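Local coordinates for protein peptidoglycan glycosyltransferase (Atopobium parvulum, PDB 4OVD) that belongs to the penicillin-binding proteins of the bacterial cell wall, carrying a dimerisation domain and a transpeptidase domain, at residues Ser288-Ile300 with Lys490-Tyr504. Residues are numbered along the deposited sequence; the frame is centred on the assembly and turned at random.
Sequences SSIYEPGSVFKVI and KTGTGQQVVEETGSY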
# COMPACT_ATOMS: atom_id res chain seq x y z
N SER A 288 -1.48 3.31 8.73
CA SER A 288 -1.65 3.15 10.14
C SER A 288 -2.52 2.02 10.61
O SER A 288 -2.59 1.83 11.77
CB SER A 288 -2.16 4.49 10.70
OG SER A 288 -3.34 4.79 10.03
N SER A 289 -3.24 1.29 9.77
CA SER A 289 -3.98 0.13 10.33
C SER A 289 -3.26 -1.14 9.88
O SER A 289 -2.58 -1.17 8.84
CB SER A 289 -5.43 0.12 9.82
OG SER A 289 -6.02 1.33 10.15
N ILE A 290 -3.39 -2.20 10.67
CA ILE A 290 -2.73 -3.47 10.38
C ILE A 290 -3.79 -4.53 10.23
O ILE A 290 -4.89 -4.44 10.80
CB ILE A 290 -1.73 -3.91 11.43
CG1 ILE A 290 -2.39 -4.21 12.77
CG2 ILE A 290 -0.63 -2.82 11.62
CD1 ILE A 290 -1.33 -4.68 13.80
N TYR A 291 -3.45 -5.49 9.37
CA TYR A 291 -4.33 -6.56 8.99
C TYR A 291 -3.50 -7.79 8.80
O TYR A 291 -2.28 -7.69 8.61
CB TYR A 291 -4.93 -6.23 7.59
CG TYR A 291 -5.75 -4.98 7.60
CD1 TYR A 291 -7.09 -5.00 8.00
CD2 TYR A 291 -5.21 -3.79 7.21
CE1 TYR A 291 -7.83 -3.84 8.07
CE2 TYR A 291 -5.95 -2.60 7.26
CZ TYR A 291 -7.26 -2.64 7.67
OH TYR A 291 -7.96 -1.46 7.73
N GLU A 292 -4.15 -8.96 8.83
CA GLU A 292 -3.48 -10.22 8.46
C GLU A 292 -3.59 -10.15 6.94
O GLU A 292 -4.69 -10.07 6.42
CB GLU A 292 -4.21 -11.41 9.05
CG GLU A 292 -3.47 -12.65 8.84
CD GLU A 292 -4.11 -13.82 9.52
OE1 GLU A 292 -5.14 -14.31 9.02
OE2 GLU A 292 -3.49 -14.30 10.46
N PRO A 293 -2.44 -10.09 6.24
CA PRO A 293 -2.43 -9.84 4.82
C PRO A 293 -3.04 -10.93 4.01
O PRO A 293 -3.67 -10.62 3.01
CB PRO A 293 -0.94 -9.62 4.50
CG PRO A 293 -0.22 -10.33 5.57
CD PRO A 293 -1.07 -10.16 6.79
N GLY A 294 -2.90 -12.18 4.42
CA GLY A 294 -3.53 -13.17 3.58
C GLY A 294 -2.79 -13.41 2.26
O GLY A 294 -1.60 -13.07 2.10
N SER A 295 -3.54 -13.87 1.28
CA SER A 295 -2.98 -14.37 0.03
C SER A 295 -2.19 -13.43 -0.83
O SER A 295 -1.34 -13.86 -1.60
CB SER A 295 -4.04 -15.23 -0.69
OG SER A 295 -5.23 -14.55 -0.73
N VAL A 296 -2.38 -12.12 -0.66
CA VAL A 296 -1.58 -11.18 -1.42
C VAL A 296 -0.07 -11.34 -0.99
O VAL A 296 0.90 -10.98 -1.72
CB VAL A 296 -2.28 -9.80 -1.19
CG1 VAL A 296 -1.82 -9.12 0.08
CG2 VAL A 296 -2.19 -8.90 -2.36
N PHE A 297 0.17 -11.96 0.15
CA PHE A 297 1.52 -12.14 0.63
C PHE A 297 2.27 -13.26 -0.17
O PHE A 297 3.50 -13.37 -0.09
CB PHE A 297 1.45 -12.58 2.07
CG PHE A 297 2.71 -12.30 2.86
CD1 PHE A 297 2.99 -11.01 3.24
CD2 PHE A 297 3.62 -13.33 3.17
CE1 PHE A 297 4.14 -10.73 3.96
CE2 PHE A 297 4.77 -13.04 3.83
CZ PHE A 297 5.01 -11.75 4.28
N LYS A 298 1.54 -14.11 -0.93
CA LYS A 298 2.17 -15.25 -1.58
C LYS A 298 3.23 -14.85 -2.60
O LYS A 298 4.05 -15.65 -2.96
CB LYS A 298 1.14 -16.14 -2.21
CG LYS A 298 0.20 -16.70 -1.18
CD LYS A 298 -0.83 -17.58 -1.82
CE LYS A 298 -1.89 -17.95 -0.81
NZ LYS A 298 -2.91 -18.81 -1.38
N VAL A 299 3.21 -13.63 -3.08
CA VAL A 299 4.22 -13.12 -4.01
C VAL A 299 5.57 -12.99 -3.29
O VAL A 299 6.64 -13.19 -3.88
CB VAL A 299 3.71 -11.78 -4.53
CG1 VAL A 299 4.84 -11.01 -5.18
CG2 VAL A 299 2.55 -12.05 -5.50
N ILE A 300 5.52 -12.67 -1.99
CA ILE A 300 6.72 -12.59 -1.15
C ILE A 300 7.28 -13.99 -0.93
O ILE A 300 8.44 -14.25 -1.12
CB ILE A 300 6.37 -11.85 0.17
CG1 ILE A 300 6.09 -10.40 -0.24
CG2 ILE A 300 7.51 -11.82 1.12
CD1 ILE A 300 5.27 -9.61 0.70
N LYS A 490 -2.14 -9.90 -8.12
CA LYS A 490 -2.52 -10.93 -7.20
C LYS A 490 -3.70 -10.48 -6.31
O LYS A 490 -3.69 -9.35 -5.83
CB LYS A 490 -1.33 -11.26 -6.29
CG LYS A 490 -1.66 -12.38 -5.33
CD LYS A 490 -1.71 -13.73 -6.01
CE LYS A 490 -1.97 -14.90 -5.04
NZ LYS A 490 -3.39 -14.87 -4.65
N THR A 491 -4.68 -11.38 -6.16
CA THR A 491 -5.79 -11.20 -5.28
C THR A 491 -5.40 -11.67 -3.88
O THR A 491 -4.48 -12.41 -3.68
CB THR A 491 -6.96 -12.04 -5.72
OG1 THR A 491 -6.53 -13.39 -5.97
CG2 THR A 491 -7.59 -11.48 -7.00
N GLY A 492 -6.11 -11.17 -2.90
CA GLY A 492 -5.91 -11.57 -1.57
C GLY A 492 -7.19 -11.54 -0.77
O GLY A 492 -8.05 -10.74 -1.02
N THR A 493 -7.26 -12.47 0.17
CA THR A 493 -8.25 -12.53 1.15
C THR A 493 -7.45 -12.45 2.44
O THR A 493 -6.66 -13.34 2.71
CB THR A 493 -8.98 -13.88 1.15
OG1 THR A 493 -9.64 -14.04 -0.09
CG2 THR A 493 -10.01 -13.88 2.28
N GLY A 494 -7.63 -11.36 3.19
CA GLY A 494 -6.97 -11.13 4.45
C GLY A 494 -7.98 -11.00 5.60
O GLY A 494 -9.15 -11.32 5.45
N GLN A 495 -7.53 -10.64 6.80
CA GLN A 495 -8.46 -10.53 7.89
C GLN A 495 -8.23 -9.35 8.78
O GLN A 495 -7.11 -8.85 8.96
CB GLN A 495 -8.31 -11.73 8.80
CG GLN A 495 -8.53 -13.10 8.24
CD GLN A 495 -9.96 -13.53 8.24
OE1 GLN A 495 -10.82 -13.02 9.01
NE2 GLN A 495 -10.25 -14.46 7.38
N GLN A 496 -9.31 -8.91 9.38
CA GLN A 496 -9.25 -7.89 10.39
C GLN A 496 -8.63 -8.50 11.67
O GLN A 496 -8.74 -9.69 11.97
CB GLN A 496 -10.63 -7.35 10.69
CG GLN A 496 -11.09 -6.57 9.49
CD GLN A 496 -12.09 -5.53 9.84
OE1 GLN A 496 -13.09 -5.81 10.53
NE2 GLN A 496 -11.81 -4.30 9.40
N VAL A 497 -7.97 -7.68 12.43
CA VAL A 497 -7.32 -8.17 13.66
C VAL A 497 -7.49 -7.22 14.80
O VAL A 497 -7.91 -6.09 14.59
CB VAL A 497 -5.79 -8.32 13.42
CG1 VAL A 497 -5.54 -9.26 12.24
CG2 VAL A 497 -5.09 -7.00 13.22
N VAL A 498 -7.20 -7.67 16.02
CA VAL A 498 -7.21 -6.82 17.19
C VAL A 498 -5.97 -5.97 16.95
O VAL A 498 -4.84 -6.51 16.85
CB VAL A 498 -7.07 -7.65 18.45
CG1 VAL A 498 -6.89 -6.76 19.66
CG2 VAL A 498 -8.26 -8.60 18.56
N GLU A 499 -6.15 -4.65 16.87
CA GLU A 499 -5.08 -3.75 16.48
C GLU A 499 -3.77 -3.80 17.28
O GLU A 499 -2.70 -3.80 16.71
CB GLU A 499 -5.59 -2.31 16.36
CG GLU A 499 -6.01 -1.65 17.64
CD GLU A 499 -6.50 -0.22 17.43
OE1 GLU A 499 -5.78 0.57 16.75
OE2 GLU A 499 -7.60 0.10 17.96
N GLU A 500 -3.86 -3.93 18.58
CA GLU A 500 -2.65 -3.93 19.36
C GLU A 500 -1.97 -5.28 19.47
O GLU A 500 -0.86 -5.31 19.95
CB GLU A 500 -2.91 -3.29 20.73
CG GLU A 500 -3.43 -1.83 20.70
CD GLU A 500 -2.50 -0.78 19.98
OE1 GLU A 500 -1.26 -0.97 19.87
OE2 GLU A 500 -3.00 0.30 19.54
N THR A 501 -2.61 -6.37 19.01
CA THR A 501 -1.99 -7.71 19.11
C THR A 501 -1.77 -8.44 17.78
O THR A 501 -0.95 -9.35 17.70
CB THR A 501 -2.85 -8.67 19.97
OG1 THR A 501 -4.03 -9.02 19.24
CG2 THR A 501 -3.23 -8.03 21.27
N GLY A 502 -2.44 -8.02 16.72
CA GLY A 502 -2.37 -8.71 15.48
C GLY A 502 -3.15 -10.03 15.39
O GLY A 502 -3.10 -10.67 14.38
N SER A 503 -3.87 -10.45 16.41
CA SER A 503 -4.64 -11.70 16.37
C SER A 503 -6.14 -11.43 16.14
O SER A 503 -6.53 -10.31 16.10
CB SER A 503 -4.50 -12.44 17.72
OG SER A 503 -3.13 -12.51 18.06
N TYR A 504 -6.98 -12.48 16.14
CA TYR A 504 -8.40 -12.31 15.90
C TYR A 504 -9.18 -13.52 16.20
O TYR A 504 -8.62 -14.58 16.41
CB TYR A 504 -8.66 -11.95 14.46
CG TYR A 504 -8.11 -12.94 13.44
CD1 TYR A 504 -6.82 -12.82 12.97
CD2 TYR A 504 -8.92 -13.96 12.91
CE1 TYR A 504 -6.30 -13.71 12.03
CE2 TYR A 504 -8.44 -14.82 11.96
CZ TYR A 504 -7.13 -14.69 11.52
OH TYR A 504 -6.64 -15.53 10.57
O HOH W 1 -7.51 -4.95 11.35
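Gln495 N donates to Glu292 O at 2.9 Å, and Glu292 N returns the bond to Gln495 O, making a single antiparallel bridge on strand 487-495, an outer strand of the five-stranded sheet. Beyond it, bare glycines let the chains close up: Gly494 CA lies 3.2 Å from Glu292 O, and Gly492 lies against Val296. Ser295 OG, between its own backbone N and carbonyl carbon (chi1 49°), accepts from Thr493 N at 3.0 Å, while Ser295 N reaches Thr493 O only weakly, at 3.5 Å. Lys490, its chain turned back at chi2 (73°), passes Ser295 O (CE 3.6 Å away) and brings NZ to Thr491 O and Ser351 OG. Lys298 NZ also bonds Ser351. At the other end, a water links Ile290 O to Val497 N. Branched Val497 packs CG2 on Ile290 CG1 (3.9 Å). The extended side chain of Glu292 brings OE1 to the Tyr504 hydroxyl, which donates a very short bond (OH to OE1 2.5 Å), carboxylate and ring planes 84° apart; OE2 holds Gly413 N. Ser295-Lys298 and Lys490-Gly492 match the SxxK and KTG motifs of penicillin-binding proteins, so this hydrogen-bonded junction probably sets the serine hydroxyl beside the strand edge in the active site.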